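Long-range contacts in EDD domain protein, DegV family (Ruminococcus gnavus ATCC 29149, PDB 5V85), which probably binds fatty acids, as other DegV-family proteins do, and holds a molecule of vaccenic acid in the crystal: residues 102-107 / 137-142; 144-149 / 168-173; 174-179 / 293-298; 228-233 / 261-266. All blocks are in the same frame, centred on the assembly; numbering follows the deposited sequence. Where two conformers were deposited one is given.

Contact 1: 102-107 / 137-142. With VCA (vaccenic acid), chain H.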
# COMPACT_ATOMS: atom_id res chain seq x y z
N VAL B 102 12.96 12.41 -0.65
CA VAL B 102 12.03 11.91 -1.66
C VAL B 102 12.81 11.71 -2.95
O VAL B 102 13.42 12.66 -3.46
CB VAL B 102 10.85 12.88 -1.88
CG1 VAL B 102 9.85 12.28 -2.85
CG2 VAL B 102 10.19 13.22 -0.55
N THR B 103 12.80 10.49 -3.47
CA THR B 103 13.59 10.15 -4.65
C THR B 103 12.70 9.53 -5.72
O THR B 103 11.58 9.10 -5.46
CB THR B 103 14.72 9.16 -4.32
OG1 THR B 103 14.16 7.85 -4.17
CG2 THR B 103 15.44 9.56 -3.05
N LEU B 104 13.26 9.48 -6.93
CA LEU B 104 12.72 8.68 -8.03
C LEU B 104 12.45 7.25 -7.60
O LEU B 104 13.05 6.76 -6.64
CB LEU B 104 13.70 8.67 -9.20
CG LEU B 104 13.73 9.88 -10.12
CD1 LEU B 104 15.15 10.13 -10.61
CD2 LEU B 104 12.79 9.63 -11.28
N SER B 105 11.58 6.56 -8.34
CA SER B 105 11.33 5.14 -8.12
C SER B 105 12.64 4.37 -8.09
O SER B 105 13.50 4.54 -8.96
CB SER B 105 10.43 4.60 -9.22
OG SER B 105 10.37 3.18 -9.16
N ALA B 106 12.79 3.50 -7.08
CA ALA B 106 13.98 2.67 -6.98
C ALA B 106 14.14 1.73 -8.18
O ALA B 106 15.26 1.28 -8.45
CB ALA B 106 13.94 1.85 -5.69
N GLU B 107 13.05 1.43 -8.89
CA GLU B 107 13.13 0.57 -10.07
C GLU B 107 13.56 1.32 -11.32
O GLU B 107 13.87 0.67 -12.33
CB GLU B 107 11.78 -0.10 -10.32
CG GLU B 107 11.35 -1.05 -9.22
CD GLU B 107 12.18 -2.32 -9.18
OE1 GLU B 107 12.41 -2.91 -10.26
OE2 GLU B 107 12.61 -2.72 -8.08
N ARG B 137 8.39 5.42 -5.79
CA ARG B 137 7.90 4.52 -6.84
C ARG B 137 7.20 5.31 -7.92
O ARG B 137 6.18 4.87 -8.46
CB ARG B 137 6.96 3.44 -6.29
CG ARG B 137 7.45 2.80 -5.03
CD ARG B 137 6.39 1.90 -4.50
NE ARG B 137 6.89 1.22 -3.30
CZ ARG B 137 7.66 0.14 -3.32
NH1 ARG B 137 8.07 -0.35 -4.49
NH2 ARG B 137 8.05 -0.40 -2.16
N SER B 138 7.72 6.48 -8.23
CA SER B 138 7.09 7.36 -9.19
C SER B 138 8.21 8.22 -9.77
O SER B 138 9.38 7.83 -9.74
CB SER B 138 5.96 8.16 -8.52
OG SER B 138 5.36 9.08 -9.42
N ALA B 139 7.85 9.39 -10.26
CA ALA B 139 8.81 10.33 -10.80
C ALA B 139 8.07 11.65 -10.92
O ALA B 139 6.86 11.72 -10.71
CB ALA B 139 9.36 9.87 -12.15
N SER B 140 8.83 12.70 -11.25
CA SER B 140 8.28 14.01 -11.61
C SER B 140 7.36 14.47 -10.48
O SER B 140 7.77 14.47 -9.32
CB SER B 140 7.64 13.90 -12.98
OG SER B 140 7.07 15.13 -13.38
N VAL B 141 6.10 14.83 -10.77
CA VAL B 141 5.23 15.39 -9.75
C VAL B 141 4.78 14.37 -8.72
O VAL B 141 4.20 14.75 -7.70
CB VAL B 141 4.00 16.05 -10.40
CG1 VAL B 141 4.38 17.41 -10.95
CG2 VAL B 141 3.41 15.16 -11.48
N GLY B 142 5.01 13.08 -8.96
CA GLY B 142 4.81 12.10 -7.91
C GLY B 142 5.69 12.39 -6.70
O GLY B 142 5.25 12.28 -5.56
O2 VCA H . 19.20 7.62 -12.41
C1 VCA H . 18.97 8.26 -13.46
O1 VCA H . 19.87 8.37 -14.34
C2 VCA H . 17.60 8.91 -13.69
C3 VCA H . 16.68 7.95 -14.45
C4 VCA H . 15.24 8.45 -14.35
C5 VCA H . 14.35 7.64 -15.29
C6 VCA H . 12.87 7.94 -15.03
C7 VCA H . 12.58 9.41 -15.30
C8 VCA H . 11.08 9.62 -15.55
C9 VCA H . 10.82 11.11 -15.79
C10 VCA H . 9.32 11.37 -15.99
C11 VCA H . 8.87 10.81 -17.34
C12 VCA H . 7.84 9.96 -17.41
C13 VCA H . 7.02 9.60 -16.17
C14 VCA H . 7.48 8.26 -15.60
C15 VCA H . 6.53 7.79 -14.49
C16 VCA H . 7.20 6.67 -13.70
C17 VCA H . 6.18 5.95 -12.82
C18 VCA H . 6.86 4.79 -12.08
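Ser105 and Arg137 bring their CA atoms to 3.7 Å where two loops meet at the fatty-acid site of this DegV fold, one leaving strand 98-103 and the other leading into helix 141-155. A single backbone hydrogen bond ties them, Ser105 N to Ser138 O at 2.9 Å. Beside that bond, Ser105 CB lies 3.5 Å from Arg137 CA. Ser105 OG, set anti to the backbone N (chi1 170°), accepts from Glu107 N in an ST turn and is also hydrogen-bonded to Gly215 O. Ser138 points its CB away from 102-107, and its OG is hydrogen-bonded to Thr176 OG1. On the lipid side, Leu104 splits its branches along the chain of vaccenic acid: Leu104 CD1 comes within 4.1 Å of the lipid's C4, while CD2 rests on the methyl of Ala139. The fatty acid is hydrogen-bonded elsewhere, to Thr80 OG1 and Ser109 OG. At the other end of the lipid, its terminal methyl C18 lies near the backbone of Arg137 and Ser138. Between these ends, the methyl group that meets Leu104 also touches the lipid, Ala139 CB standing 3.8 Å from C8 of the vaccenic acid.

Contact 2: 144-149 / 168-173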
# COMPACT_ATOMS: atom_id res chain seq x y z
N THR B 144 6.93 15.45 -6.10
CA THR B 144 6.42 16.73 -5.62
C THR B 144 5.30 16.53 -4.60
O THR B 144 5.32 17.12 -3.52
CB THR B 144 5.91 17.56 -6.80
OG1 THR B 144 6.91 17.60 -7.82
CG2 THR B 144 5.57 18.98 -6.34
N LEU B 145 4.32 15.69 -4.94
CA LEU B 145 3.16 15.51 -4.07
C LEU B 145 3.54 14.81 -2.77
O LEU B 145 2.95 15.10 -1.72
CB LEU B 145 2.08 14.72 -4.80
CG LEU B 145 1.35 15.49 -5.90
CD1 LEU B 145 0.48 14.57 -6.74
CD2 LEU B 145 0.53 16.61 -5.30
N ILE B 146 4.51 13.89 -2.81
CA ILE B 146 4.97 13.26 -1.58
C ILE B 146 5.63 14.30 -0.68
O ILE B 146 5.41 14.32 0.54
CB ILE B 146 5.92 12.10 -1.90
CG1 ILE B 146 5.13 10.94 -2.50
CG2 ILE B 146 6.68 11.66 -0.66
CD1 ILE B 146 5.98 10.02 -3.33
N ALA B 147 6.45 15.17 -1.26
CA ALA B 147 7.08 16.24 -0.50
C ALA B 147 6.02 17.14 0.14
O ALA B 147 6.16 17.54 1.30
CB ALA B 147 8.01 17.05 -1.39
N LEU B 148 4.97 17.47 -0.61
CA LEU B 148 3.88 18.27 -0.04
C LEU B 148 3.18 17.52 1.09
O LEU B 148 2.80 18.12 2.10
CB LEU B 148 2.88 18.65 -1.14
CG LEU B 148 3.34 19.73 -2.12
CD1 LEU B 148 2.36 19.86 -3.28
CD2 LEU B 148 3.53 21.07 -1.41
N LYS B 149 3.01 16.20 0.94
CA LYS B 149 2.36 15.43 1.99
C LYS B 149 3.19 15.41 3.26
O LYS B 149 2.65 15.48 4.37
CB LYS B 149 2.08 14.00 1.50
CG LYS B 149 1.44 13.11 2.56
CD LYS B 149 0.01 12.74 2.20
CE LYS B 149 -0.83 13.95 1.83
NZ LYS B 149 -2.26 13.78 2.22
N GLU B 168 4.12 6.97 3.82
CA GLU B 168 4.22 5.69 3.13
C GLU B 168 2.84 5.15 2.76
O GLU B 168 2.69 4.51 1.71
CB GLU B 168 4.98 4.67 3.99
CG GLU B 168 6.47 4.96 4.14
CD GLU B 168 7.28 4.62 2.89
OE1 GLU B 168 6.72 4.02 1.95
OE2 GLU B 168 8.48 4.94 2.86
N CYS B 169 1.83 5.41 3.59
CA CYS B 169 0.46 5.06 3.22
C CYS B 169 0.02 5.82 1.97
O CYS B 169 -0.58 5.24 1.06
CB CYS B 169 -0.49 5.37 4.37
SG CYS B 169 -0.58 4.15 5.69
N TYR B 170 0.31 7.12 1.92
CA TYR B 170 -0.06 7.91 0.75
C TYR B 170 0.63 7.39 -0.50
O TYR B 170 0.01 7.30 -1.57
CB TYR B 170 0.29 9.38 0.98
CG TYR B 170 0.21 10.22 -0.28
CD1 TYR B 170 -1.02 10.51 -0.86
CD2 TYR B 170 1.36 10.70 -0.89
CE1 TYR B 170 -1.10 11.26 -2.02
CE2 TYR B 170 1.28 11.45 -2.06
CZ TYR B 170 0.05 11.73 -2.62
OH TYR B 170 -0.03 12.48 -3.77
N ILE B 171 1.91 7.03 -0.39
CA ILE B 171 2.66 6.52 -1.54
C ILE B 171 1.96 5.29 -2.13
O ILE B 171 1.87 5.14 -3.35
CB ILE B 171 4.11 6.21 -1.14
CG1 ILE B 171 4.86 7.52 -0.85
CG2 ILE B 171 4.82 5.41 -2.23
CD1 ILE B 171 6.26 7.32 -0.33
N GLU B 172 1.46 4.40 -1.27
CA GLU B 172 0.73 3.23 -1.76
C GLU B 172 -0.56 3.62 -2.46
O GLU B 172 -0.99 2.93 -3.39
CB GLU B 172 0.43 2.27 -0.60
CG GLU B 172 -0.13 0.93 -1.05
CD GLU B 172 -1.05 0.30 -0.01
OE1 GLU B 172 -2.15 0.85 0.23
OE2 GLU B 172 -0.67 -0.74 0.56
N GLU B 173 -1.19 4.72 -2.04
CA GLU B 173 -2.38 5.23 -2.72
C GLU B 173 -2.05 5.88 -4.05
O GLU B 173 -2.91 5.97 -4.93
CB GLU B 173 -3.07 6.28 -1.87
CG GLU B 173 -3.89 5.79 -0.74
CD GLU B 173 -4.75 6.91 -0.22
OE1 GLU B 173 -5.97 6.90 -0.50
OE2 GLU B 173 -4.21 7.81 0.45
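Tyr170 reaches from helix 160-173 to helix 141-155 and meets three side chains there. Over one face of its ring lies the aliphatic part of Lys149, with Lys149 CD 3.5 Å from Tyr170 CG. At the edge, near the ring plane, is Ile146 CG1, 3.9 Å from Tyr170 CE2. The hydroxyl ends against Leu145, where Tyr170 OH is 3.2 Å from Leu145 CB and also approaches CD1. Next to the ring, Ile146 and Ile171 cross at about a right angle, and Ile146 CD1 packs 3.7 Å from Ile171 CG1.

Tyr170 carries CG opposite the backbone N (chi1 168°), which sends the ring across to the other helix. Lys149 likewise holds CG anti to its N (chi1 178°), then bends at chi2, chi3 and chi4, laying its methylenes over the ring while NZ makes a weak hydrogen bond to Gln152. A second shell fixes the far end of the tyrosine: its OH is hydrogen-bonded to Gln174 NE2, just beyond the helix, which gives this buried hydroxyl a polar partner. Phe134 of strand 130-135 touches Ile171, and Phe277 of strand 275-280 touches Leu145.

Farther out, Glu173 forms a salt bridge with Lys247, and Cys169 is disulfide-bonded to Cys169 of the second subunit, so that helix 160-173 also faces the dimer interface. With axes 10.3 Å apart and N-to-C directions at 149°, the segments form an antiparallel helix pair, an alpha-alpha hairpin with Tyr170 wedged between its arms.

Contact 3: 174-179 / 293-298. With VCA (vaccenic acid), chain H.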
# COMPACT_ATOMS: atom_id res chain seq x y z
N GLN B 174 -0.84 6.41 -4.18
CA GLN B 174 -0.51 7.32 -5.27
C GLN B 174 -0.28 6.54 -6.56
O GLN B 174 0.46 5.55 -6.57
CB GLN B 174 0.73 8.13 -4.90
CG GLN B 174 0.97 9.35 -5.77
CD GLN B 174 2.36 9.92 -5.58
OE1 GLN B 174 3.36 9.21 -5.67
NE2 GLN B 174 2.44 11.22 -5.30
N HIS B 175 -0.90 7.00 -7.64
CA HIS B 175 -0.76 6.40 -8.95
C HIS B 175 -0.25 7.43 -9.94
O HIS B 175 -0.58 8.62 -9.84
CB HIS B 175 -2.09 5.81 -9.44
CG HIS B 175 -2.65 4.74 -8.55
ND1 HIS B 175 -3.61 5.00 -7.60
CD2 HIS B 175 -2.37 3.42 -8.45
CE1 HIS B 175 -3.90 3.88 -6.96
NE2 HIS B 175 -3.16 2.91 -7.46
N THR B 176 0.54 6.97 -10.91
CA THR B 176 1.14 7.83 -11.92
C THR B 176 0.71 7.37 -13.30
O THR B 176 0.59 6.17 -13.56
CB THR B 176 2.68 7.81 -11.80
OG1 THR B 176 3.07 8.13 -10.46
CG2 THR B 176 3.31 8.82 -12.77
N TYR B 177 0.46 8.33 -14.18
CA TYR B 177 0.05 8.08 -15.55
C TYR B 177 0.74 9.08 -16.46
O TYR B 177 1.03 10.21 -16.05
CB TYR B 177 -1.48 8.20 -15.73
CG TYR B 177 -2.28 7.54 -14.62
CD1 TYR B 177 -2.45 8.16 -13.39
CD2 TYR B 177 -2.87 6.30 -14.82
CE1 TYR B 177 -3.17 7.55 -12.38
CE2 TYR B 177 -3.60 5.69 -13.82
CZ TYR B 177 -3.75 6.32 -12.60
OH TYR B 177 -4.47 5.72 -11.60
N PHE B 178 1.02 8.67 -17.70
CA PHE B 178 1.61 9.61 -18.63
C PHE B 178 1.39 9.16 -20.07
O PHE B 178 1.24 7.97 -20.35
CB PHE B 178 3.10 9.85 -18.34
CG PHE B 178 3.97 8.61 -18.44
CD1 PHE B 178 4.02 7.70 -17.40
CD2 PHE B 178 4.77 8.41 -19.55
CE1 PHE B 178 4.84 6.58 -17.48
CE2 PHE B 178 5.59 7.30 -19.64
CZ PHE B 178 5.63 6.38 -18.60
N VAL B 179 1.33 10.15 -20.96
CA VAL B 179 1.28 9.95 -22.40
C VAL B 179 2.38 10.81 -23.01
O VAL B 179 2.46 12.01 -22.72
CB VAL B 179 -0.09 10.34 -22.99
CG1 VAL B 179 -0.06 10.24 -24.51
CG2 VAL B 179 -1.20 9.47 -22.41
N GLY B 293 5.29 15.81 -23.79
CA GLY B 293 4.89 14.81 -22.81
C GLY B 293 4.00 15.38 -21.72
O GLY B 293 4.07 16.56 -21.37
N ILE B 294 3.14 14.52 -21.17
CA ILE B 294 2.19 14.87 -20.13
C ILE B 294 2.26 13.81 -19.04
O ILE B 294 2.22 12.61 -19.34
CB ILE B 294 0.76 14.99 -20.67
CG1 ILE B 294 0.60 16.27 -21.50
CG2 ILE B 294 -0.26 14.96 -19.54
CD1 ILE B 294 0.36 17.51 -20.66
N ILE B 295 2.35 14.25 -17.78
CA ILE B 295 2.41 13.36 -16.62
C ILE B 295 1.33 13.78 -15.63
O ILE B 295 1.21 14.97 -15.32
CB ILE B 295 3.79 13.39 -15.95
CG1 ILE B 295 4.89 13.04 -16.95
CG2 ILE B 295 3.83 12.45 -14.75
CD1 ILE B 295 6.27 13.46 -16.51
N VAL B 296 0.56 12.82 -15.14
CA VAL B 296 -0.53 13.08 -14.19
C VAL B 296 -0.35 12.18 -12.98
O VAL B 296 -0.14 10.97 -13.12
CB VAL B 296 -1.91 12.84 -14.82
CG1 VAL B 296 -3.01 13.04 -13.78
CG2 VAL B 296 -2.12 13.75 -16.02
N VAL B 297 -0.43 12.77 -11.79
CA VAL B 297 -0.33 12.03 -10.53
C VAL B 297 -1.40 12.54 -9.58
O VAL B 297 -1.62 13.75 -9.45
CB VAL B 297 1.07 12.16 -9.89
CG1 VAL B 297 1.11 11.43 -8.56
CG2 VAL B 297 2.15 11.62 -10.82
N VAL B 298 -2.06 11.61 -8.90
CA VAL B 298 -2.96 11.94 -7.80
C VAL B 298 -2.96 10.77 -6.82
O VAL B 298 -2.76 9.62 -7.21
CB VAL B 298 -4.38 12.26 -8.31
CG1 VAL B 298 -5.08 11.01 -8.82
CG2 VAL B 298 -5.20 12.92 -7.21
OXT VAL B 298 -3.14 10.94 -5.61
O2 VCA H . 19.20 7.62 -12.41
C1 VCA H . 18.97 8.26 -13.46
O1 VCA H . 19.87 8.37 -14.34
C2 VCA H . 17.60 8.91 -13.69
C3 VCA H . 16.68 7.95 -14.45
C4 VCA H . 15.24 8.45 -14.35
C5 VCA H . 14.35 7.64 -15.29
C6 VCA H . 12.87 7.94 -15.03
C7 VCA H . 12.58 9.41 -15.30
C8 VCA H . 11.08 9.62 -15.55
C9 VCA H . 10.82 11.11 -15.79
C10 VCA H . 9.32 11.37 -15.99
C11 VCA H . 8.87 10.81 -17.34
C12 VCA H . 7.84 9.96 -17.41
C13 VCA H . 7.02 9.60 -16.17
C14 VCA H . 7.48 8.26 -15.60
C15 VCA H . 6.53 7.79 -14.49
C16 VCA H . 7.20 6.67 -13.70
C17 VCA H . 6.18 5.95 -12.82
C18 VCA H . 6.86 4.79 -12.08
O HOH W 1 -4.71 7.64 -7.35
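Phe178 leaves strand 176-179 on the face that bears Thr176, Ile295 and Val297, and its atoms lead from the neighbouring strand to the bound lipid. Phe178 CB lies 3.1 Å from Ile294 O and 3.9 Å from Ile295 CG1. Next, CG takes the crowded position between backbone N and carbonyl carbon (chi1 60°), which turns the ring toward vaccenic acid. One ring face then receives the lipid chain: C13 of the vaccenic acid stands 3.7 Å above the Phe178 ring plane, offset toward the rim, and Phe178 CE1 reaches the lipid's C15 at 3.6 Å. Phe178 CZ, at the tip, comes 4.0 Å from C14 of the vaccenic acid. Thr176 CG2 and Ile295 CD1 reach the same chain, making this face a wall of the fatty-acid site.

Backbone bonds join the antiparallel strands, Tyr177 pairing with Val296 and Val179 with Ile294. Just before strand 176-179, His175 N bonds to O of the C-terminal Val298 at 3.2 Å, and a water links His175 ND1 to that oxygen. The two strands sit inside a mixed sheet, flanked by 205-211 and 248-253. Helices 226-240 and 257-270 pack against the face of Tyr177, Val179, Ile294 and Val296, while helix 141-155 touches Val297 across the sheet.

Contact 4: 228-233 / 261-266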
# COMPACT_ATOMS: atom_id res chain seq x y z
N LYS B 228 -7.73 11.47 -28.09
CA LYS B 228 -8.40 10.36 -27.44
C LYS B 228 -7.50 9.63 -26.46
O LYS B 228 -8.01 8.94 -25.56
CB LYS B 228 -8.96 9.40 -28.50
CG LYS B 228 -9.90 10.12 -29.47
CD LYS B 228 -9.80 9.61 -30.89
CE LYS B 228 -10.85 8.56 -31.18
NZ LYS B 228 -12.22 9.13 -31.33
N ALA B 229 -6.18 9.78 -26.58
CA ALA B 229 -5.29 9.22 -25.57
C ALA B 229 -5.44 9.95 -24.24
O ALA B 229 -5.42 9.32 -23.18
CB ALA B 229 -3.84 9.27 -26.06
N LEU B 230 -5.58 11.28 -24.29
CA LEU B 230 -5.78 12.04 -23.06
C LEU B 230 -7.10 11.67 -22.40
O LEU B 230 -7.20 11.63 -21.16
CB LEU B 230 -5.73 13.54 -23.35
CG LEU B 230 -4.46 14.06 -24.02
CD1 LEU B 230 -4.56 15.56 -24.28
CD2 LEU B 230 -3.24 13.74 -23.18
N VAL B 231 -8.13 11.41 -23.20
CA VAL B 231 -9.41 10.98 -22.64
C VAL B 231 -9.24 9.65 -21.91
O VAL B 231 -9.72 9.47 -20.79
CB VAL B 231 -10.48 10.89 -23.74
CG1 VAL B 231 -11.67 10.06 -23.27
CG2 VAL B 231 -10.93 12.27 -24.17
N LYS B 232 -8.55 8.70 -22.54
CA LYS B 232 -8.37 7.39 -21.93
C LYS B 232 -7.51 7.47 -20.67
O LYS B 232 -7.77 6.77 -19.69
CB LYS B 232 -7.77 6.40 -22.93
CG LYS B 232 -8.75 5.92 -23.99
CD LYS B 232 -8.32 4.60 -24.60
CE LYS B 232 -9.22 4.20 -25.76
NZ LYS B 232 -8.81 2.90 -26.37
N MSE B 233 -6.49 8.33 -20.68
CA MSE B 233 -5.68 8.52 -19.48
C MSE B 233 -6.53 9.08 -18.35
O MSE B 233 -6.44 8.62 -17.21
CB MSE B 233 -4.50 9.45 -19.74
CG MSE B 233 -3.72 9.77 -18.47
SE MSE B 233 -2.05 10.71 -18.78
CE MSE B 233 -2.74 12.22 -19.79
N LYS B 261 -3.68 21.95 -19.64
CA LYS B 261 -4.96 22.52 -19.24
C LYS B 261 -6.13 21.69 -19.76
O LYS B 261 -7.18 21.63 -19.10
CB LYS B 261 -5.06 23.96 -19.74
CG LYS B 261 -4.28 24.96 -18.90
CD LYS B 261 -3.66 26.05 -19.77
CE LYS B 261 -3.88 27.43 -19.18
NZ LYS B 261 -3.56 28.50 -20.17
N GLU B 262 -5.98 21.06 -20.92
CA GLU B 262 -7.04 20.19 -21.42
C GLU B 262 -7.16 18.93 -20.57
O GLU B 262 -8.28 18.49 -20.27
CB GLU B 262 -6.78 19.84 -22.89
CG GLU B 262 -7.82 18.90 -23.49
CD GLU B 262 -9.17 19.56 -23.70
OE1 GLU B 262 -9.25 20.80 -23.61
OE2 GLU B 262 -10.15 18.83 -23.96
N VAL B 263 -6.03 18.34 -20.18
CA VAL B 263 -6.06 17.19 -19.28
C VAL B 263 -6.68 17.57 -17.94
O VAL B 263 -7.50 16.83 -17.39
CB VAL B 263 -4.63 16.63 -19.11
CG1 VAL B 263 -4.57 15.67 -17.94
CG2 VAL B 263 -4.17 15.95 -20.39
N GLN B 264 -6.31 18.74 -17.42
CA GLN B 264 -6.93 19.25 -16.20
C GLN B 264 -8.44 19.36 -16.36
O GLN B 264 -9.21 19.01 -15.45
CB GLN B 264 -6.32 20.60 -15.84
CG GLN B 264 -6.75 21.17 -14.50
CD GLN B 264 -6.10 22.52 -14.24
OE1 GLN B 264 -6.05 23.37 -15.13
NE2 GLN B 264 -5.60 22.71 -13.03
N ARG B 265 -8.90 19.84 -17.52
CA ARG B 265 -10.33 19.97 -17.77
C ARG B 265 -11.01 18.61 -17.83
O ARG B 265 -12.10 18.43 -17.28
CB ARG B 265 -10.55 20.75 -19.07
CG ARG B 265 -11.99 21.06 -19.38
CD ARG B 265 -12.13 21.71 -20.76
NE ARG B 265 -11.85 20.78 -21.84
CZ ARG B 265 -12.74 19.92 -22.34
NH1 ARG B 265 -13.97 19.87 -21.84
NH2 ARG B 265 -12.40 19.11 -23.33
N LEU B 266 -10.37 17.64 -18.49
CA LEU B 266 -10.96 16.30 -18.60
C LEU B 266 -11.07 15.63 -17.24
O LEU B 266 -12.07 14.96 -16.95
CB LEU B 266 -10.13 15.44 -19.56
CG LEU B 266 -10.15 15.83 -21.04
CD1 LEU B 266 -9.08 15.05 -21.81
CD2 LEU B 266 -11.53 15.59 -21.64
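Leu230 and Val263 lie where segments 228-233 and 261-266, from helices 226-240 and 257-270, pass with axes 9.7 Å apart and N-to-C directions at 43°, the CA atoms of these two residues 6.4 Å from each other. The contact is wholly apolar across the gap. Val263 does its touching through one methyl: Val263 CG2, set anti to the carbonyl carbon beside the backbone N, meets Leu230 CD2 at 3.7 Å and is also approached by Leu230 CD1. The two side chains cross at about a right angle. About one turn on from Leu230, selenomethionine Met233 brings its end methyl to the same branch, with Met233 CE 4.0 Å from Val263 CG2; a bend at chi3 (55°) turns that methyl aside from an otherwise extended chain. Leu266 works through CD1 alone, which rests 4.0 Å from Leu230 CB and near the Leu230 backbone carbonyl, and touches Val231 CG2 at 4.1 Å. On the sheet side, Met233 and Val263 both pack on Ile294 and Val296 of strand 294-297. Helix 226-240 extends that cover over strands 205-211 and 217-224, and helix 257-270 over strand 248-253, so the pair lines one face of the mixed sheet.

How the contacts relate
From the N terminus, contact 1 comes first, closing the loop from strand 98-103 through helix 111-125 and strand 130-135 to the start of helix 141-155. Contact 2 follows in series, pairing that helix with 160-173. Contact 3 then spans the longest loop, joining strand 176-179 to the C-terminal strand, and contact 4 is nested inside it. Contact 1 also meets contact 3 through Gly142 O and Gln174 NE2, and both touch the lipid, so the loops of contact 1 and the strand pair of contact 3 line the same site. Contact 2 touches contact 3 through Leu145 and Val297, while contact 4 backs the other face of the 176-179 sheet. Contacts 1 and 4 do not touch.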